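O-methyltransferase family 2 (Planctopirus limnophila, PDB 5I2H) probably transfers methyl groups from S-adenosyl-L-methionine to hydroxyl groups of small substrates as a dimer, and binds the flavone apigenin. Local coordinates at residues A[202-207]-A[269-274]; A[302-307]-A[312-317]; A[316-321]-A[326-331]. All coordinates share one frame; numbering follows the deposited sequence. Where two conformers were deposited one is given.

Contact 1 of 3, residues A[202-207]-A[269-274]. With AGI (5,7-dihydroxy-2-(4-hydroxyphenyl)-4H-chromen-4-one), chain C.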
loop_
_atom_site.group_PDB
_atom_site.type_symbol
_atom_site.label_atom_id
_atom_site.label_comp_id
_atom_site.label_asym_id
_atom_site.label_seq_id
_atom_site.Cartn_x
_atom_site.Cartn_y
_atom_site.Cartn_z
ATOM N N ASP A 202 5.737 27.475 -19.380
ATOM C CA ASP A 202 5.624 26.216 -18.637
ATOM C C ASP A 202 7.059 25.819 -18.331
ATOM O O ASP A 202 7.777 25.364 -19.222
ATOM C CB ASP A 202 4.882 25.209 -19.518
ATOM C CG ASP A 202 4.421 23.981 -18.796
ATOM O OD1 ASP A 202 4.987 23.654 -17.741
ATOM O OD2 ASP A 202 3.491 23.298 -19.336
ATOM N N VAL A 203 7.497 26.048 -17.094
ATOM C CA VAL A 203 8.888 25.824 -16.707
ATOM C C VAL A 203 9.050 24.393 -16.218
ATOM O O VAL A 203 8.349 23.967 -15.287
ATOM C CB VAL A 203 9.330 26.842 -15.641
ATOM C CG1 VAL A 203 10.782 26.519 -15.106
ATOM C CG2 VAL A 203 9.294 28.247 -16.257
ATOM N N ALA A 204 9.942 23.621 -16.854
ATOM C CA ALA A 204 10.292 22.274 -16.395
ATOM C C ALA A 204 9.058 21.379 -16.339
ATOM O O ALA A 204 8.968 20.468 -15.517
ATOM C CB ALA A 204 11.007 22.324 -15.035
ATOM N N GLY A 205 8.100 21.684 -17.211
ATOM C CA GLY A 205 6.842 20.979 -17.333
ATOM C C GLY A 205 6.769 20.214 -18.634
ATOM O O GLY A 205 5.684 19.975 -19.162
ATOM N N GLY A 206 7.937 19.826 -19.149
ATOM C CA GLY A 206 8.037 18.925 -20.273
ATOM C C GLY A 206 7.013 17.809 -20.354
ATOM O O GLY A 206 6.592 17.239 -19.343
ATOM N N SER A 207 6.746 17.412 -21.596
ATOM C CA SER A 207 5.457 16.955 -22.090
ATOM C C SER A 207 4.737 18.231 -22.505
ATOM O O SER A 207 4.246 18.296 -23.634
ATOM C CB SER A 207 4.649 16.131 -21.068
ATOM O OG SER A 207 3.696 16.938 -20.363
ATOM N N SER A 269 4.363 23.010 -12.600
ATOM C CA SER A 269 3.448 21.897 -12.373
ATOM C C SER A 269 4.288 20.693 -11.983
ATOM O O SER A 269 5.071 20.211 -12.793
ATOM C CB SER A 269 2.611 21.621 -13.632
ATOM O OG SER A 269 1.773 20.486 -13.415
ATOM N N ASN A 270 4.119 20.205 -10.747
ATOM C CA ASN A 270 4.890 19.058 -10.251
ATOM C C ASN A 270 6.382 19.307 -10.360
ATOM O O ASN A 270 7.157 18.379 -10.615
ATOM C CB ASN A 270 4.511 17.768 -10.998
ATOM C CG ASN A 270 3.074 17.411 -10.777
ATOM O OD1 ASN A 270 2.635 17.324 -9.629
ATOM N ND2 ASN A 270 2.300 17.275 -11.870
ATOM N N VAL A 271 6.779 20.558 -10.158
ATOM C CA VAL A 271 8.182 20.969 -10.169
ATOM C C VAL A 271 8.671 21.239 -8.766
ATOM O O VAL A 271 9.717 20.737 -8.360
ATOM C CB VAL A 271 8.406 22.221 -11.056
ATOM C CG1 VAL A 271 9.903 22.714 -10.915
ATOM C CG2 VAL A 271 8.072 21.953 -12.545
ATOM N N LEU A 272 7.938 22.059 -8.010
ATOM C CA LEU A 272 8.486 22.524 -6.735
ATOM C C LEU A 272 8.679 21.371 -5.751
ATOM O O LEU A 272 9.613 21.396 -4.942
ATOM C CB LEU A 272 7.587 23.610 -6.134
ATOM C CG LEU A 272 7.687 24.969 -6.832
ATOM C CD1 LEU A 272 6.659 25.942 -6.318
ATOM C CD2 LEU A 272 9.077 25.567 -6.742
ATOM N N HIS A 273 7.837 20.326 -5.827
ATOM C CA HIS A 273 8.001 19.219 -4.886
ATOM C C HIS A 273 9.251 18.384 -5.172
ATOM O O HIS A 273 9.601 17.530 -4.350
ATOM C CB HIS A 273 6.731 18.335 -4.834
ATOM C CG HIS A 273 6.409 17.601 -6.106
ATOM N ND1 HIS A 273 5.105 17.407 -6.530
ATOM C CD2 HIS A 273 7.190 16.931 -6.993
ATOM C CE1 HIS A 273 5.096 16.678 -7.636
ATOM N NE2 HIS A 273 6.349 16.384 -7.945
ATOM N N ASP A 274 9.977 18.661 -6.267
ATOM C CA ASP A 274 11.266 18.017 -6.523
ATOM C C ASP A 274 12.424 18.649 -5.760
ATOM O O ASP A 274 13.552 18.112 -5.829
ATOM C CB ASP A 274 11.629 18.078 -8.019
ATOM C CG ASP A 274 10.791 17.170 -8.885
ATOM O OD1 ASP A 274 10.016 16.310 -8.408
ATOM O OD2 ASP A 274 10.919 17.362 -10.106
HETATM C CAG AGI C . 11.083 9.242 -11.391
HETATM C CAE AGI C . 11.936 8.167 -11.619
HETATM C CAM AGI C . 13.307 8.397 -11.691
HETATM O OAB AGI C . 14.127 7.328 -11.911
HETATM C CAF AGI C . 13.823 9.696 -11.538
HETATM C CAH AGI C . 12.964 10.776 -11.306
HETATM C CAP AGI C . 11.590 10.537 -11.235
HETATM C CAQ AGI C . 10.570 11.593 -10.994
HETATM O OAL AGI C . 9.332 11.074 -10.691
HETATM C CAJ AGI C . 10.808 12.977 -11.065
HETATM C CAR AGI C . 9.758 13.880 -10.812
HETATM O OAA AGI C . 9.948 15.118 -10.890
HETATM C CAT AGI C . 8.390 13.332 -10.479
HETATM C CAS AGI C . 8.245 11.858 -10.428
HETATM C CAK AGI C . 7.031 11.268 -10.122
HETATM C CAN AGI C . 5.929 12.059 -9.862
HETATM O OAC AGI C . 4.766 11.423 -9.589
HETATM C CAI AGI C . 5.986 13.461 -9.899
HETATM C CAO AGI C . 7.157 14.139 -10.193
HETATM O OAD AGI C . 7.139 15.484 -10.207
HETATM O O HOH W 1 5.677 23.182 -15.133
HETATM O O HOH W 2 7.029 18.471 -14.186
#
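V271 meets V203 and A204 through its CG2 methyl, which makes what little direct packing the two segments share. CG2 rests against two carbonyl oxygens, V203 O and A204 O, each 3.4 Å away, and A204 CB is its one apolar side-chain partner; the A204 contacts are less certain because that residue was modelled in two conformers. V271 CG2 lies beside the backbone N, anti to the carbonyl carbon, and is the branch turned to 202-207.

Water does the polar bridging. One molecule accepts from S269 N at 2.9 Å and lies within donating distance of D202 OD1 (2.7 Å) and V203 O (2.8 Å). Strands 199-203 and 265-269 are parallel neighbours in the Rossmann-like sheet, and the water joins them at their C-terminal ends. Residues 204-207 there form a glycine-rich turn of the kind that cradles S-adenosyl-L-methionine in related enzymes.

Ligand contacts belong to 269-274. H273 offers its ring edge to apigenin, NE2 bonding OAD at 2.6 Å with an angle of 161°, either atom being a possible donor. A second-shell bond from ND1 to D301 OD1 fixes the ring's rotation, and N270 C lies 3.8 Å above one face, toward the rim. D274 brings OD2 to within 2.6 Å of AGI OAA.

Contact 2 of 3, residues A[302-307]-A[312-317]. With AGI (5,7-dihydroxy-2-(4-hydroxyphenyl)-4H-chromen-4-one), chain C.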
loop_
_atom_site.group_PDB
_atom_site.type_symbol
_atom_site.label_atom_id
_atom_site.label_comp_id
_atom_site.label_asym_id
_atom_site.label_seq_id
_atom_site.Cartn_x
_atom_site.Cartn_y
_atom_site.Cartn_z
ATOM N N VAL A 302 0.538 18.749 -5.427
ATOM C CA VAL A 302 -0.292 18.126 -4.404
ATOM C C VAL A 302 -0.118 18.922 -3.114
ATOM O O VAL A 302 0.796 19.758 -3.006
ATOM C CB VAL A 302 0.063 16.638 -4.209
ATOM C CG1 VAL A 302 -0.267 15.854 -5.480
ATOM C CG2 VAL A 302 1.566 16.471 -3.779
ATOM N N LEU A 303 -0.985 18.684 -2.134
ATOM C CA LEU A 303 -0.929 19.421 -0.871
ATOM C C LEU A 303 -1.014 18.490 0.327
ATOM O O LEU A 303 -1.974 17.720 0.447
ATOM C CB LEU A 303 -2.062 20.433 -0.775
ATOM C CG LEU A 303 -2.035 21.535 -1.831
ATOM C CD1 LEU A 303 -3.363 22.358 -1.726
ATOM C CD2 LEU A 303 -0.798 22.422 -1.702
ATOM N N LEU A 304 -0.029 18.586 1.221
ATOM C CA LEU A 304 -0.212 18.124 2.590
ATOM C C LEU A 304 -1.093 19.103 3.349
ATOM O O LEU A 304 -1.176 20.296 2.999
ATOM C CB LEU A 304 1.128 18.000 3.318
ATOM C CG LEU A 304 2.015 16.857 2.849
ATOM C CD1 LEU A 304 3.379 16.994 3.453
ATOM C CD2 LEU A 304 1.406 15.481 3.240
ATOM N N ASN A 305 -1.727 18.601 4.426
ATOM C CA ASN A 305 -2.530 19.483 5.266
ATOM C C ASN A 305 -1.606 20.423 6.053
ATOM O O ASN A 305 -0.375 20.293 6.024
ATOM C CB ASN A 305 -3.468 18.674 6.175
ATOM C CG ASN A 305 -2.737 17.784 7.163
ATOM O OD1 ASN A 305 -1.564 17.985 7.459
ATOM N ND2 ASN A 305 -3.459 16.805 7.714
ATOM N N SER A 306 -2.203 21.408 6.733
ATOM C CA SER A 306 -1.401 22.501 7.278
ATOM C C SER A 306 -0.490 22.069 8.424
ATOM O O SER A 306 0.524 22.723 8.669
ATOM C CB SER A 306 -2.312 23.651 7.715
ATOM O OG SER A 306 -3.194 23.222 8.739
ATOM N N ASP A 307 -0.770 20.984 9.137
ATOM C CA ASP A 307 0.222 20.589 10.127
ATOM C C ASP A 307 1.013 19.370 9.684
ATOM O O ASP A 307 1.659 18.718 10.510
ATOM C CB ASP A 307 -0.403 20.386 11.507
ATOM C CG ASP A 307 -1.339 19.206 11.565
ATOM O OD1 ASP A 307 -1.714 18.703 10.484
ATOM O OD2 ASP A 307 -1.713 18.806 12.702
ATOM N N LEU A 312 -3.094 10.582 4.084
ATOM C CA LEU A 312 -2.246 9.408 3.895
ATOM C C LEU A 312 -1.740 9.303 2.457
ATOM O O LEU A 312 -0.552 9.039 2.224
ATOM C CB LEU A 312 -3.017 8.136 4.284
ATOM C CG LEU A 312 -2.195 6.842 4.151
ATOM C CD1 LEU A 312 -0.926 6.890 5.027
ATOM C CD2 LEU A 312 -3.052 5.602 4.487
ATOM N N GLU A 313 -2.629 9.457 1.474
ATOM C CA GLU A 313 -2.166 9.207 0.113
ATOM C C GLU A 313 -1.081 10.211 -0.297
ATOM O O GLU A 313 -0.151 9.838 -1.034
ATOM C CB GLU A 313 -3.339 9.193 -0.873
ATOM C CG GLU A 313 -4.141 10.451 -0.913
ATOM C CD GLU A 313 -5.285 10.507 0.131
ATOM O OE1 GLU A 313 -5.307 9.736 1.120
ATOM O OE2 GLU A 313 -6.184 11.357 -0.075
ATOM N N ILE A 314 -1.139 11.455 0.218
ATOM C CA ILE A 314 -0.109 12.451 -0.119
ATOM C C ILE A 314 1.147 12.182 0.700
ATOM O O ILE A 314 2.271 12.368 0.203
ATOM C CB ILE A 314 -0.624 13.895 0.079
ATOM C CG1 ILE A 314 -1.901 14.136 -0.732
ATOM C CG2 ILE A 314 0.434 14.940 -0.320
ATOM C CD1 ILE A 314 -1.809 13.659 -2.173
ATOM N N ALA A 315 0.990 11.694 1.936
ATOM C CA ALA A 315 2.163 11.377 2.747
ATOM C C ALA A 315 2.957 10.220 2.127
ATOM O O ALA A 315 4.204 10.207 2.170
ATOM C CB ALA A 315 1.722 11.065 4.181
ATOM N N LEU A 316 2.267 9.250 1.524
ATOM C CA LEU A 316 2.999 8.157 0.874
ATOM C C LEU A 316 3.653 8.627 -0.418
ATOM O O LEU A 316 4.799 8.271 -0.708
ATOM C CB LEU A 316 2.078 6.956 0.617
ATOM C CG LEU A 316 1.505 6.311 1.905
ATOM C CD1 LEU A 316 0.665 5.068 1.555
ATOM C CD2 LEU A 316 2.658 5.920 2.898
ATOM N N TYR A 317 2.935 9.418 -1.211
ATOM C CA TYR A 317 3.530 10.000 -2.411
ATOM C C TYR A 317 4.736 10.862 -2.048
ATOM O O TYR A 317 5.754 10.858 -2.760
ATOM C CB TYR A 317 2.453 10.792 -3.153
ATOM C CG TYR A 317 2.912 11.454 -4.414
ATOM C CD1 TYR A 317 3.815 10.835 -5.265
ATOM C CD2 TYR A 317 2.403 12.683 -4.774
ATOM C CE1 TYR A 317 4.214 11.446 -6.442
ATOM C CE2 TYR A 317 2.798 13.304 -5.947
ATOM C CZ TYR A 317 3.713 12.686 -6.761
ATOM O OH TYR A 317 4.086 13.297 -7.933
HETATM C CAG AGI C . 11.083 9.242 -11.391
HETATM C CAE AGI C . 11.936 8.167 -11.619
HETATM C CAM AGI C . 13.307 8.397 -11.691
HETATM O OAB AGI C . 14.127 7.328 -11.911
HETATM C CAF AGI C . 13.823 9.696 -11.538
HETATM C CAH AGI C . 12.964 10.776 -11.306
HETATM C CAP AGI C . 11.590 10.537 -11.235
HETATM C CAQ AGI C . 10.570 11.593 -10.994
HETATM O OAL AGI C . 9.332 11.074 -10.691
HETATM C CAJ AGI C . 10.808 12.977 -11.065
HETATM C CAR AGI C . 9.758 13.880 -10.812
HETATM O OAA AGI C . 9.948 15.118 -10.890
HETATM C CAT AGI C . 8.390 13.332 -10.479
HETATM C CAS AGI C . 8.245 11.858 -10.428
HETATM C CAK AGI C . 7.031 11.268 -10.122
HETATM C CAN AGI C . 5.929 12.059 -9.862
HETATM O OAC AGI C . 4.766 11.423 -9.589
HETATM C CAI AGI C . 5.986 13.461 -9.899
HETATM C CAO AGI C . 7.157 14.139 -10.193
HETATM O OAD AGI C . 7.139 15.484 -10.207
#
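The Y317 ring and V302 meet at a slant: V302 CG2 lies 4.0 Å from Y317 CD2, neither squarely over the face nor at the rim, while V302 CG1 keeps a similar distance from CE2. One face of the ring carries L321 CD1, 4.0 Å above the plane and displaced toward the rim. At the edge, in plane, stands apigenin atom CAN, and Y317 OH is hydrogen-bonded to AGI OAC at 2.6 Å, although the hydroxyl is crowded in the model and its exact place is less sure. With CG anti to the backbone N (chi1 180°), the phenol is carried off the helix toward the ligand, where OH also meets R168 NH1. A phenylalanine here would probably cost AGI OAC and R168 NH1 the hydroxyl to which each is bonded.

Behind the ring the contact is carried mainly by apolar side chains, with no hydrogen bond between the two segments, and serves as a worked example of a loop folded back on the helix it leads into. I314 CG2 is the common target: V302 CG2 reaches it at 3.9 Å and L304 CD2 at 3.7 Å, each running past I314 in the direction opposite to that of I314's own side chain. L303 turns its side chain away and takes part through its carbonyl O, 3.8 Å from I314 CG2.

Thus the chain leaving strand 296-301 of the Rossmann-like methyltransferase sheet lies along helix 312-324, whose Y317 lines the apigenin pocket; L303 packs on strand 357-362 and helix 332-341, L304 and A315 touch helix 64-76, and Y109 of the second subunit packs on Y317.

Contact 3 of 3, residues A[316-321]-A[326-331]. With AGI (5,7-dihydroxy-2-(4-hydroxyphenyl)-4H-chromen-4-one), chain C.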
loop_
_atom_site.group_PDB
_atom_site.type_symbol
_atom_site.label_atom_id
_atom_site.label_comp_id
_atom_site.label_asym_id
_atom_site.label_seq_id
_atom_site.Cartn_x
_atom_site.Cartn_y
_atom_site.Cartn_z
ATOM N N LEU A 316 2.267 9.250 1.524
ATOM C CA LEU A 316 2.999 8.157 0.874
ATOM C C LEU A 316 3.653 8.627 -0.418
ATOM O O LEU A 316 4.799 8.271 -0.708
ATOM C CB LEU A 316 2.078 6.956 0.617
ATOM C CG LEU A 316 1.505 6.311 1.905
ATOM C CD1 LEU A 316 0.665 5.068 1.555
ATOM C CD2 LEU A 316 2.658 5.920 2.898
ATOM N N TYR A 317 2.935 9.418 -1.211
ATOM C CA TYR A 317 3.530 10.000 -2.411
ATOM C C TYR A 317 4.736 10.862 -2.048
ATOM O O TYR A 317 5.754 10.858 -2.760
ATOM C CB TYR A 317 2.453 10.792 -3.153
ATOM C CG TYR A 317 2.912 11.454 -4.414
ATOM C CD1 TYR A 317 3.815 10.835 -5.265
ATOM C CD2 TYR A 317 2.403 12.683 -4.774
ATOM C CE1 TYR A 317 4.214 11.446 -6.442
ATOM C CE2 TYR A 317 2.798 13.304 -5.947
ATOM C CZ TYR A 317 3.713 12.686 -6.761
ATOM O OH TYR A 317 4.086 13.297 -7.933
ATOM N N SER A 318 4.657 11.576 -0.915
ATOM C CA SER A 318 5.795 12.366 -0.436
ATOM C C SER A 318 7.033 11.503 -0.184
ATOM O O SER A 318 8.165 11.926 -0.469
ATOM C CB SER A 318 5.393 13.106 0.832
ATOM O OG SER A 318 6.342 14.115 1.090
ATOM N N LEU A 319 6.843 10.295 0.359
ATOM C CA LEU A 319 7.969 9.380 0.520
ATOM C C LEU A 319 8.564 8.981 -0.821
ATOM O O LEU A 319 9.785 8.832 -0.933
ATOM C CB LEU A 319 7.545 8.144 1.294
ATOM C CG LEU A 319 7.296 8.437 2.767
ATOM C CD1 LEU A 319 6.368 7.346 3.393
ATOM C CD2 LEU A 319 8.628 8.534 3.544
ATOM N N ALA A 320 7.720 8.790 -1.845
ATOM C CA ALA A 320 8.246 8.531 -3.185
ATOM C C ALA A 320 9.074 9.713 -3.678
ATOM O O ALA A 320 10.160 9.532 -4.227
ATOM C CB ALA A 320 7.115 8.243 -4.176
ATOM N N LEU A 321 8.561 10.938 -3.500
ATOM C CA LEU A 321 9.302 12.124 -3.947
ATOM C C LEU A 321 10.602 12.290 -3.163
ATOM O O LEU A 321 11.651 12.662 -3.727
ATOM C CB LEU A 321 8.423 13.367 -3.801
ATOM C CG LEU A 321 7.184 13.400 -4.704
ATOM C CD1 LEU A 321 6.303 14.562 -4.293
ATOM C CD2 LEU A 321 7.586 13.487 -6.201
ATOM N N GLU A 326 15.117 15.894 -4.438
ATOM C CA GLU A 326 15.614 16.667 -3.303
ATOM C C GLU A 326 14.492 17.268 -2.453
ATOM O O GLU A 326 14.773 17.913 -1.433
ATOM C CB GLU A 326 16.534 17.779 -3.793
ATOM C CG GLU A 326 17.807 17.209 -4.409
ATOM C CD GLU A 326 18.778 18.287 -4.923
ATOM O OE1 GLU A 326 18.685 19.476 -4.532
ATOM O OE2 GLU A 326 19.650 17.932 -5.741
ATOM N N GLY A 327 13.235 17.043 -2.826
ATOM C CA GLY A 327 12.136 17.643 -2.094
ATOM C C GLY A 327 11.198 16.667 -1.394
ATOM O O GLY A 327 11.601 15.597 -0.910
ATOM N N ARG A 328 9.930 17.051 -1.356
ATOM C CA ARG A 328 8.860 16.283 -0.738
ATOM C C ARG A 328 7.564 17.008 -1.082
ATOM O O ARG A 328 7.588 18.085 -1.695
ATOM C CB ARG A 328 9.056 16.177 0.780
ATOM C CG ARG A 328 9.069 17.570 1.498
ATOM C CD ARG A 328 8.622 17.398 2.987
ATOM N NE ARG A 328 8.833 18.584 3.816
ATOM C CZ ARG A 328 7.901 19.480 4.134
ATOM N NH1 ARG A 328 6.637 19.340 3.705
ATOM N NH2 ARG A 328 8.237 20.541 4.872
ATOM N N ALA A 329 6.422 16.410 -0.700
ATOM C CA ALA A 329 5.180 17.175 -0.809
ATOM C C ALA A 329 5.185 18.284 0.232
ATOM O O ALA A 329 5.733 18.123 1.334
ATOM C CB ALA A 329 3.953 16.275 -0.614
ATOM N N TYR A 330 4.560 19.411 -0.126
ATOM C CA TYR A 330 4.466 20.585 0.733
ATOM C C TYR A 330 2.996 20.930 0.993
ATOM O O TYR A 330 2.101 20.475 0.273
ATOM C CB TYR A 330 5.204 21.795 0.103
ATOM C CG TYR A 330 6.694 21.585 0.024
ATOM C CD1 TYR A 330 7.477 21.558 1.186
ATOM C CD2 TYR A 330 7.340 21.413 -1.206
ATOM C CE1 TYR A 330 8.876 21.370 1.121
ATOM C CE2 TYR A 330 8.709 21.235 -1.274
ATOM C CZ TYR A 330 9.477 21.212 -0.107
ATOM O OH TYR A 330 10.841 21.018 -0.180
ATOM N N SER A 331 2.749 21.761 2.021
ATOM C CA SER A 331 1.401 22.219 2.346
ATOM C C SER A 331 1.090 23.550 1.646
ATOM O O SER A 331 1.982 24.244 1.160
ATOM C CB SER A 331 1.235 22.419 3.858
ATOM O OG SER A 331 2.105 23.477 4.274
HETATM C CAG AGI C . 11.083 9.242 -11.391
HETATM C CAE AGI C . 11.936 8.167 -11.619
HETATM C CAM AGI C . 13.307 8.397 -11.691
HETATM O OAB AGI C . 14.127 7.328 -11.911
HETATM C CAF AGI C . 13.823 9.696 -11.538
HETATM C CAH AGI C . 12.964 10.776 -11.306
HETATM C CAP AGI C . 11.590 10.537 -11.235
HETATM C CAQ AGI C . 10.570 11.593 -10.994
HETATM O OAL AGI C . 9.332 11.074 -10.691
HETATM C CAJ AGI C . 10.808 12.977 -11.065
HETATM C CAR AGI C . 9.758 13.880 -10.812
HETATM O OAA AGI C . 9.948 15.118 -10.890
HETATM C CAT AGI C . 8.390 13.332 -10.479
HETATM C CAS AGI C . 8.245 11.858 -10.428
HETATM C CAK AGI C . 7.031 11.268 -10.122
HETATM C CAN AGI C . 5.929 12.059 -9.862
HETATM O OAC AGI C . 4.766 11.423 -9.589
HETATM C CAI AGI C . 5.986 13.461 -9.899
HETATM C CAO AGI C . 7.157 14.139 -10.193
HETATM O OAD AGI C . 7.139 15.484 -10.207
#
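S318 and A329 join the middle of helix 312-324 to the chain that doubles back after it, within the Rossmann-like methyltransferase domain. S318 OG accepts A329 N at 2.9 Å, with an N-H...O angle of 153°. Because OG stands anti to the backbone N (chi1 -165°), it leans off the helix toward the returning loop and gives a buried amide its acceptor. Apolar packing backs the bond, S318 CB lying 3.8 Å from A329 CB. Separately, OG makes a van der Waals contact with R328 CB at 3.4 Å.

L321, one turn further along the helix, uses its two methyls differently. CD1 approaches A329 N at 4.0 Å from the helix side, whereas CD2 faces apigenin, 4.0 Å from AGI CAI, so that one leucine links the loop to the pocket wall.

The loop ends at S331, the N-cap of helix 332-341. Its hydroxyl caps a backbone N at the start of that helix, and its own N is bonded to E334 OE1, in the manner of a capping box. E334 also forms a salt bridge through OE2 with R328 NH2. The R328 side chain runs extended from CG to NE alongside its own loop: NH1 donates to A329 O at 2.8 Å in the carbonyl plane, the oxygen standing 24° out of the guanidinium plane, and Y330 CD1 lies 3.4 Å above that plane, near its rim.

Overall arrangement
Contacts 2 and 3 share L316 and Y317 on helix 312-324 and have centres about 8 Å apart; their loops run side by side, with a probable hydrogen bond of 3.0 Å between L304 N and Y330 O. Contact 1 lies about 14 Å from contact 3 and about 18 Å from contact 2, centre to centre, yet it reaches contact 3 where H273 CG comes 3.5 Å from L321 CD1 and D274 O probably accepts E326 N at 3.0 Å. All three converge on apigenin: H273 bonds OAD, D274 lies by OAA and Y317 bonds OAC, L321 packs near CAI and CAO, and R168 of the same chain and Y109 of the second subunit complete the polar grip.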